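Local structure of L-asparaginase I (Vibrio cholerae, 2OCD) at residues H311-Q316 with A325-V330; V215-P220 with L271-A276; P111-G116 with H137-Y142. The protein probably hydrolyses L-asparagine to L-aspartate and ammonium, working in the cytoplasm as a homotetramer. All blocks are in the same frame, centred on the assembly; numbering follows the deposited sequence.

Contact 1. Residues H311-Q316 with A325-V330; sequences HYLLSQ and AKMQQV
On the helix whose L313 packs against K326 and M327, the hydroxyl OG of S315 is gripped by three partners. It gives a 2.6 Å hydrogen bond to H311 O one turn back, lying in the carbonyl plane with a C=O...OG angle of 158°, and it hydrogen-bonds T209 N and Q211 NE2 in a nearby loop. The contact itself is apolar and buried. Both methyls of L313 straddle K326 CB, CD2 at 3.4 Å and CD1 at 3.7 Å, and CD1 also touches SE of M327, a selenomethionine, at 3.8 Å. The leucine crosses the lysine at about a right angle, and K326 meets it with CB and CG before its chain turns away. Bends at chi2 and chi4 carry the rest off, and NZ hydrogen-bonds Q329 OE1 at 2.5 Å, tilted 32° from the amide carbonyl plane. K309, on the same helix as L313, sends its NZ to M327 O and Q329 O. M327 also touches I296 of strand 296-297, an edge strand of the parallel sheet within this chain. Two consecutive helices, 303-315 and 320-327, are thus joined by a short loop and packed together beside the parallel sheet of the C-terminal asparaginase domain.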
loop_
_atom_site.group_PDB
_atom_site.type_symbol
_atom_site.label_atom_id
_atom_site.label_comp_id
_atom_site.label_asym_id
_atom_site.label_seq_id
_atom_site.Cartn_x
_atom_site.Cartn_y
_atom_site.Cartn_z
ATOM N N HIS B 311 8.312 -11.414 32.981
ATOM C CA HIS B 311 8.707 -10.589 34.119
ATOM C C HIS B 311 7.524 -10.436 35.089
ATOM O O HIS B 311 7.678 -10.310 36.310
ATOM C CB HIS B 311 9.130 -9.186 33.687
ATOM C CG HIS B 311 10.594 -9.012 33.346
ATOM N ND1 HIS B 311 11.117 -9.318 32.105
ATOM C CD2 HIS B 311 11.608 -8.424 34.042
ATOM C CE1 HIS B 311 12.405 -8.997 32.082
ATOM N NE2 HIS B 311 12.728 -8.457 33.244
ATOM N N TYR B 312 6.336 -10.363 34.522
ATOM C CA TYR B 312 5.106 -10.362 35.313
ATOM C C TYR B 312 5.063 -11.617 36.146
ATOM O O TYR B 312 5.100 -11.509 37.365
ATOM C CB TYR B 312 3.876 -10.279 34.420
ATOM C CG TYR B 312 2.605 -10.660 35.097
ATOM C CD1 TYR B 312 2.168 -9.985 36.204
ATOM C CD2 TYR B 312 1.817 -11.683 34.612
ATOM C CE1 TYR B 312 0.986 -10.330 36.850
ATOM C CE2 TYR B 312 0.623 -12.037 35.252
ATOM C CZ TYR B 312 0.217 -11.349 36.371
ATOM O OH TYR B 312 -0.975 -11.672 37.013
ATOM N N LEU B 313 5.042 -12.782 35.489
ATOM C CA LEU B 313 4.813 -14.063 36.164
ATOM C C LEU B 313 5.951 -14.515 37.078
ATOM O O LEU B 313 5.721 -15.009 38.206
ATOM C CB LEU B 313 4.556 -15.178 35.151
ATOM C CG LEU B 313 3.248 -15.091 34.368
ATOM C CD1 LEU B 313 3.413 -15.982 33.161
ATOM C CD2 LEU B 313 1.970 -15.478 35.208
ATOM N N LEU B 314 7.180 -14.363 36.607
ATOM C CA LEU B 314 8.308 -14.783 37.413
ATOM C C LEU B 314 8.445 -13.884 38.649
ATOM O O LEU B 314 9.170 -14.254 39.584
ATOM C CB LEU B 314 9.602 -14.763 36.588
ATOM C CG LEU B 314 9.761 -15.885 35.558
ATOM C CD1 LEU B 314 10.758 -15.466 34.456
ATOM C CD2 LEU B 314 10.207 -17.223 36.216
ATOM N N SER B 315 7.775 -12.712 38.649
ATOM C CA SER B 315 7.869 -11.719 39.772
ATOM C C SER B 315 6.799 -11.924 40.820
ATOM O O SER B 315 6.877 -11.380 41.884
ATOM C CB SER B 315 7.753 -10.251 39.278
ATOM O OG SER B 315 8.893 -9.788 38.554
ATOM N N GLN B 316 5.762 -12.660 40.501
ATOM C CA GLN B 316 4.812 -13.090 41.517
ATOM C C GLN B 316 5.439 -14.285 42.162
ATOM O O GLN B 316 6.465 -14.768 41.701
ATOM C CB GLN B 316 3.448 -13.409 40.890
ATOM C CG GLN B 316 2.574 -12.113 40.768
ATOM C CD GLN B 316 2.959 -11.258 39.601
ATOM O OE1 GLN B 316 3.328 -10.063 39.718
ATOM N NE2 GLN B 316 2.877 -11.877 38.428
ATOM N N ALA B 325 2.173 -22.866 32.789
ATOM C CA ALA B 325 0.751 -22.826 32.414
ATOM C C ALA B 325 0.274 -21.425 32.023
ATOM O O ALA B 325 -0.340 -21.245 30.978
ATOM C CB ALA B 325 -0.122 -23.404 33.525
ATOM N N LYS B 326 0.601 -20.418 32.817
ATOM C CA LYS B 326 0.150 -19.059 32.544
ATOM C C LYS B 326 0.757 -18.454 31.276
ATOM O O LYS B 326 0.105 -17.697 30.567
ATOM C CB LYS B 326 0.442 -18.182 33.747
ATOM C CG LYS B 326 -0.772 -17.783 34.653
ATOM C CD LYS B 326 -1.464 -18.879 35.316
ATOM C CE LYS B 326 -2.782 -18.348 36.001
ATOM N NZ LYS B 326 -3.921 -17.904 35.031
HETATM N N MSE B 327 2.011 -18.769 30.977
HETATM C CA MSE B 327 2.638 -18.284 29.758
HETATM C C MSE B 327 1.848 -18.753 28.520
HETATM O O MSE B 327 1.832 -18.072 27.467
HETATM C CB MSE B 327 4.076 -18.821 29.642
HETATM C CG MSE B 327 5.109 -18.154 30.502
HETATM SE SE MSE B 327 5.281 -16.308 29.919
HETATM C CE MSE B 327 6.327 -16.587 28.308
ATOM N N GLN B 328 1.186 -19.904 28.653
ATOM C CA GLN B 328 0.399 -20.482 27.556
ATOM C C GLN B 328 -1.055 -20.033 27.586
ATOM O O GLN B 328 -1.876 -20.515 26.824
ATOM C CB GLN B 328 0.469 -22.017 27.614
ATOM C CG GLN B 328 1.874 -22.556 27.302
ATOM C CD GLN B 328 2.024 -24.081 27.593
ATOM O OE1 GLN B 328 2.190 -24.480 28.750
ATOM N NE2 GLN B 328 2.024 -24.910 26.534
ATOM N N GLN B 329 -1.396 -19.134 28.480
ATOM C CA GLN B 329 -2.759 -18.668 28.552
ATOM C C GLN B 329 -2.802 -17.179 28.187
ATOM O O GLN B 329 -1.831 -16.456 28.451
ATOM C CB GLN B 329 -3.307 -18.978 29.944
ATOM C CG GLN B 329 -4.561 -18.225 30.360
ATOM C CD GLN B 329 -4.904 -18.476 31.845
ATOM O OE1 GLN B 329 -4.020 -18.777 32.676
ATOM N NE2 GLN B 329 -6.172 -18.371 32.174
ATOM N N VAL B 330 -3.890 -16.771 27.505
ATOM C CA VAL B 330 -4.068 -15.429 27.008
ATOM C C VAL B 330 -4.454 -14.614 28.196
ATOM O O VAL B 330 -5.484 -14.870 28.804
ATOM C CB VAL B 330 -5.162 -15.296 25.890
ATOM C CG1 VAL B 330 -5.274 -13.849 25.429
ATOM C CG2 VAL B 330 -4.854 -16.189 24.706
#

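Contact 2. Residues V215-P220 with L271-A276; sequences VITMYP and LTQCLA
T217, the last residue of strand 213-217, and Q273, just past the parallel strand 267-272, have CA atoms 7.4 Å apart, with strand 237-242 running between the two strands. Q273 spans the gap. Its CG sits between the backbone N and the carbonyl carbon (chi1 68°), and from there the chain runs out straight, bringing CD to 4.2 Å from T217 CG2. The two side chains cross at about a right angle. The end of Q273 also reaches the backbone of M218: the atom modelled as OE1 is 3.1 Å from M218 O, but the amide has probably been built turned over; turned back, it would place its nitrogen there, and a hydrogen bond to M218 O becomes possible. M218, a selenomethionine, swings its end away onto L240 and F243, and F243 also touches Q273. All this belongs to the four-stranded parallel sheet of the C-terminal asparaginase domain, where the chain leaves its strands. Just before Q273, T272 OG1 accepts from C274 N at 3.3 Å (N-H...O angle 146°), an ST turn, and the same hydroxyl hydrogen-bonds G244 O. A second subunit lies alongside: T217 packs on its V215 and V215 on its T217, Y219 OH hydrogen-bonds its I213 O, and A276 pairs in parallel with a strand of that subunit, joining the two chains by beta pairing.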
loop_
_atom_site.group_PDB
_atom_site.type_symbol
_atom_site.label_atom_id
_atom_site.label_comp_id
_atom_site.label_asym_id
_atom_site.label_seq_id
_atom_site.Cartn_x
_atom_site.Cartn_y
_atom_site.Cartn_z
ATOM N N VAL B 215 17.977 -14.662 25.985
ATOM C CA VAL B 215 17.303 -14.614 24.693
ATOM C C VAL B 215 18.193 -15.157 23.571
ATOM O O VAL B 215 19.177 -14.515 23.240
ATOM C CB VAL B 215 16.939 -13.170 24.377
ATOM C CG1 VAL B 215 16.152 -13.081 23.056
ATOM C CG2 VAL B 215 16.177 -12.574 25.526
ATOM N N ILE B 216 17.857 -16.305 22.970
ATOM C CA ILE B 216 18.703 -16.916 21.917
ATOM C C ILE B 216 18.044 -16.813 20.537
ATOM O O ILE B 216 16.860 -17.148 20.373
ATOM C CB ILE B 216 18.956 -18.436 22.123
ATOM C CG1 ILE B 216 19.422 -18.779 23.520
ATOM C CG2 ILE B 216 20.045 -18.977 21.191
ATOM C CD1 ILE B 216 19.358 -20.323 23.784
ATOM N N THR B 217 18.840 -16.364 19.568
ATOM C CA THR B 217 18.483 -16.298 18.172
ATOM C C THR B 217 19.217 -17.459 17.506
ATOM O O THR B 217 20.440 -17.493 17.450
ATOM C CB THR B 217 18.957 -14.996 17.496
ATOM O OG1 THR B 217 18.588 -13.860 18.294
ATOM C CG2 THR B 217 18.344 -14.879 16.082
HETATM N N MSE B 218 18.462 -18.400 16.968
HETATM C CA MSE B 218 19.085 -19.517 16.337
HETATM C C MSE B 218 19.624 -19.020 15.007
HETATM O O MSE B 218 19.036 -18.172 14.362
HETATM C CB MSE B 218 18.085 -20.621 16.083
HETATM C CG MSE B 218 17.394 -21.108 17.290
HETATM SE SE MSE B 218 18.430 -22.317 18.367
HETATM C CE MSE B 218 16.983 -23.137 19.387
ATOM N N TYR B 219 20.751 -19.573 14.622
ATOM C CA TYR B 219 21.232 -19.438 13.288
ATOM C C TYR B 219 21.757 -20.798 12.950
ATOM O O TYR B 219 21.912 -21.612 13.825
ATOM C CB TYR B 219 22.320 -18.388 13.202
ATOM C CG TYR B 219 23.389 -18.495 14.256
ATOM C CD1 TYR B 219 24.523 -19.265 14.034
ATOM C CD2 TYR B 219 23.272 -17.800 15.475
ATOM C CE1 TYR B 219 25.545 -19.334 14.942
ATOM C CE2 TYR B 219 24.268 -17.877 16.441
ATOM C CZ TYR B 219 25.435 -18.647 16.150
ATOM O OH TYR B 219 26.453 -18.773 17.096
ATOM N N PRO B 220 22.014 -21.057 11.667
ATOM C CA PRO B 220 22.468 -22.382 11.286
ATOM C C PRO B 220 23.820 -22.653 11.896
ATOM O O PRO B 220 24.687 -21.770 11.882
ATOM C CB PRO B 220 22.581 -22.288 9.759
ATOM C CG PRO B 220 21.763 -21.090 9.397
ATOM C CD PRO B 220 21.935 -20.162 10.509
ATOM N N LEU B 271 9.537 -18.415 20.505
ATOM C CA LEU B 271 8.928 -17.436 19.591
ATOM C C LEU B 271 9.538 -17.521 18.202
ATOM O O LEU B 271 10.655 -17.952 18.061
ATOM C CB LEU B 271 9.199 -16.029 20.029
ATOM C CG LEU B 271 8.787 -15.466 21.372
ATOM C CD1 LEU B 271 8.970 -13.952 21.262
ATOM C CD2 LEU B 271 7.346 -15.790 21.720
ATOM N N THR B 272 8.842 -17.066 17.172
ATOM C CA THR B 272 9.435 -17.023 15.826
ATOM C C THR B 272 10.358 -15.792 15.606
ATOM O O THR B 272 10.068 -14.709 16.083
ATOM C CB THR B 272 8.321 -17.089 14.736
ATOM O OG1 THR B 272 8.908 -17.317 13.444
ATOM C CG2 THR B 272 7.440 -15.805 14.736
ATOM N N GLN B 273 11.480 -15.958 14.907
ATOM C CA GLN B 273 12.274 -14.803 14.478
ATOM C C GLN B 273 11.641 -14.092 13.251
ATOM O O GLN B 273 11.975 -12.963 12.973
ATOM C CB GLN B 273 13.784 -15.112 14.337
ATOM C CG GLN B 273 14.224 -16.055 13.235
ATOM C CD GLN B 273 15.688 -16.622 13.410
ATOM O OE1 GLN B 273 16.040 -17.234 14.438
ATOM N NE2 GLN B 273 16.506 -16.441 12.381
ATOM N N CYS B 274 10.659 -14.699 12.580
ATOM C CA CYS B 274 9.809 -13.956 11.597
ATOM C C CYS B 274 8.980 -12.811 12.186
ATOM O O CYS B 274 8.614 -12.868 13.356
ATOM C CB CYS B 274 8.835 -14.905 10.967
ATOM S SG CYS B 274 9.694 -16.016 9.972
ATOM N N LEU B 275 8.660 -11.796 11.392
ATOM C CA LEU B 275 8.004 -10.625 11.946
ATOM C C LEU B 275 6.523 -10.961 12.182
ATOM O O LEU B 275 6.128 -11.296 13.286
ATOM C CB LEU B 275 8.230 -9.401 11.056
ATOM C CG LEU B 275 7.440 -8.139 11.420
ATOM C CD1 LEU B 275 7.988 -7.573 12.750
ATOM C CD2 LEU B 275 7.446 -7.118 10.262
ATOM N N ALA B 276 5.692 -10.928 11.158
ATOM C CA ALA B 276 4.327 -11.423 11.324
ATOM C C ALA B 276 4.467 -12.935 11.372
ATOM O O ALA B 276 5.376 -13.488 10.747
ATOM C CB ALA B 276 3.462 -11.001 10.160
#

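Contact 3. Residues P111-G116 with H137-Y142; sequences PVIVTG and HVAANY
Strand 112-115 and helix 127-141 are the first two elements of a beta-alpha-beta unit, and they meet here through I113 on the strand, P111 just ahead of it, and V138 and A139 near the end of the helix. I113 does most of the reaching. Its CG1 stands anti to the carbonyl carbon (chi1 -52°) and the chain is extended beyond it (chi2 -169°), which pushes the tip methyl out to the helix. There CD1 lies 3.7 Å from A139 N, with V138 CG1 at 4.0 Å and A139 CB at 4.1 Å, so one methyl rests against both backbone and side chains; I113 and V138 cross at about a right angle. P111 comes closer with its backbone, its CA being 5.8 Å from that of A139, and its ring carbon CG sits 3.7 Å from A139 O. One turn earlier in the helix, A135 touches both I113 and T115. T115 OG1 hydrogen-bonds F150 O on strand 147-151, which closes the unit. This is a beta-alpha-beta crossover, with helix 127-141 packed on strand 112-115 and linking it to the parallel neighbour 147-151, as in the alpha/beta sheet of the N-terminal asparaginase domain.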
loop_
_atom_site.group_PDB
_atom_site.type_symbol
_atom_site.label_atom_id
_atom_site.label_comp_id
_atom_site.label_asym_id
_atom_site.label_seq_id
_atom_site.Cartn_x
_atom_site.Cartn_y
_atom_site.Cartn_z
ATOM N N PRO B 111 -8.803 3.813 30.211
ATOM C CA PRO B 111 -7.798 3.810 29.134
ATOM C C PRO B 111 -6.458 4.253 29.606
ATOM O O PRO B 111 -6.397 5.205 30.371
ATOM C CB PRO B 111 -8.306 4.856 28.145
ATOM C CG PRO B 111 -9.708 5.000 28.441
ATOM C CD PRO B 111 -9.857 4.787 29.935
ATOM N N VAL B 112 -5.411 3.537 29.180
ATOM C CA VAL B 112 -4.020 3.947 29.355
ATOM C C VAL B 112 -3.365 3.872 27.989
ATOM O O VAL B 112 -3.262 2.821 27.399
ATOM C CB VAL B 112 -3.262 3.071 30.357
ATOM C CG1 VAL B 112 -1.964 3.733 30.723
ATOM C CG2 VAL B 112 -4.078 2.833 31.578
ATOM N N ILE B 113 -2.985 5.049 27.491
ATOM C CA ILE B 113 -2.430 5.244 26.185
ATOM C C ILE B 113 -1.020 5.788 26.342
ATOM O O ILE B 113 -0.817 6.902 26.838
ATOM C CB ILE B 113 -3.236 6.274 25.402
ATOM C CG1 ILE B 113 -4.727 5.940 25.377
ATOM C CG2 ILE B 113 -2.764 6.315 23.981
ATOM C CD1 ILE B 113 -5.532 6.842 24.354
ATOM N N VAL B 114 -0.048 5.005 25.903
ATOM C CA VAL B 114 1.356 5.419 25.832
ATOM C C VAL B 114 1.614 6.078 24.463
ATOM O O VAL B 114 1.243 5.540 23.426
ATOM C CB VAL B 114 2.283 4.201 25.992
ATOM C CG1 VAL B 114 3.768 4.607 25.939
ATOM C CG2 VAL B 114 1.911 3.441 27.270
ATOM N N THR B 115 2.214 7.260 24.465
ATOM C CA THR B 115 2.554 7.909 23.211
ATOM C C THR B 115 3.793 8.770 23.338
ATOM O O THR B 115 4.423 8.849 24.395
ATOM C CB THR B 115 1.332 8.691 22.638
ATOM O OG1 THR B 115 1.576 9.061 21.268
ATOM C CG2 THR B 115 1.024 9.889 23.411
ATOM N N GLY B 116 4.151 9.399 22.237
ATOM C CA GLY B 116 5.379 10.189 22.154
ATOM C C GLY B 116 5.484 10.810 20.780
ATOM O O GLY B 116 4.487 10.923 20.039
ATOM N N HIS B 137 -7.989 12.954 22.911
ATOM C CA HIS B 137 -9.340 12.837 22.396
ATOM C C HIS B 137 -9.855 11.383 22.477
ATOM O O HIS B 137 -11.018 11.151 22.831
ATOM C CB HIS B 137 -9.413 13.374 20.952
ATOM C CG HIS B 137 -10.754 13.223 20.299
ATOM N ND1 HIS B 137 -11.900 13.791 20.806
ATOM C CD2 HIS B 137 -11.121 12.596 19.155
ATOM C CE1 HIS B 137 -12.918 13.520 20.005
ATOM N NE2 HIS B 137 -12.468 12.803 18.990
ATOM N N VAL B 138 -8.981 10.423 22.171
ATOM C CA VAL B 138 -9.343 8.989 22.108
ATOM C C VAL B 138 -9.593 8.403 23.503
ATOM O O VAL B 138 -10.556 7.669 23.712
ATOM C CB VAL B 138 -8.250 8.202 21.335
ATOM C CG1 VAL B 138 -8.359 6.754 21.555
ATOM C CG2 VAL B 138 -8.380 8.480 19.861
ATOM N N ALA B 139 -8.735 8.743 24.445
ATOM C CA ALA B 139 -8.958 8.493 25.874
ATOM C C ALA B 139 -10.320 8.934 26.398
ATOM O O ALA B 139 -10.906 8.248 27.180
ATOM C CB ALA B 139 -7.869 9.197 26.690
ATOM N N ALA B 140 -10.801 10.105 25.980
ATOM C CA ALA B 140 -11.988 10.711 26.530
ATOM C C ALA B 140 -13.214 10.364 25.724
ATOM O O ALA B 140 -14.282 10.140 26.274
ATOM C CB ALA B 140 -11.820 12.204 26.565
ATOM N N ASN B 141 -13.099 10.339 24.416
ATOM C CA ASN B 141 -14.294 10.075 23.608
ATOM C C ASN B 141 -14.419 8.653 23.081
ATOM O O ASN B 141 -15.451 8.278 22.520
ATOM C CB ASN B 141 -14.379 11.100 22.477
ATOM C CG ASN B 141 -14.601 12.535 23.010
ATOM O OD1 ASN B 141 -13.940 12.982 23.956
ATOM N ND2 ASN B 141 -15.541 13.236 22.419
ATOM N N TYR B 142 -13.365 7.856 23.243
ATOM C CA TYR B 142 -13.360 6.493 22.757
ATOM C C TYR B 142 -12.556 5.617 23.666
ATOM O O TYR B 142 -11.656 4.959 23.198
ATOM C CB TYR B 142 -12.746 6.413 21.345
ATOM C CG TYR B 142 -13.444 7.246 20.317
ATOM C CD1 TYR B 142 -13.172 8.606 20.190
ATOM C CD2 TYR B 142 -14.384 6.698 19.465
ATOM C CE1 TYR B 142 -13.823 9.390 19.247
ATOM C CE2 TYR B 142 -15.038 7.491 18.529
ATOM C CZ TYR B 142 -14.740 8.830 18.435
ATOM O OH TYR B 142 -15.386 9.628 17.514
#

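Contact 3 comes first along the chain and lies in the N-terminal asparaginase domain; contacts 2 and 1 follow in the C-terminal one. Contacts 1 and 2 have centres about 21 Å apart and nearest atoms about 7 Å apart. A shared element bridges them: L271 of contact 2 packs on P303 and A306 of helix 303-315, which carries segment 311-316 of contact 1. Contact 3 is more remote, its centre about 27 Å from that of contact 1; contacts 2 and 3 lie on opposite sides of the chain's centre, their centres about 33 Å apart. None of the three lies at the predicted active-site residues T14 and T91, although I113 pairs with strand 84-88, which runs shortly before T91.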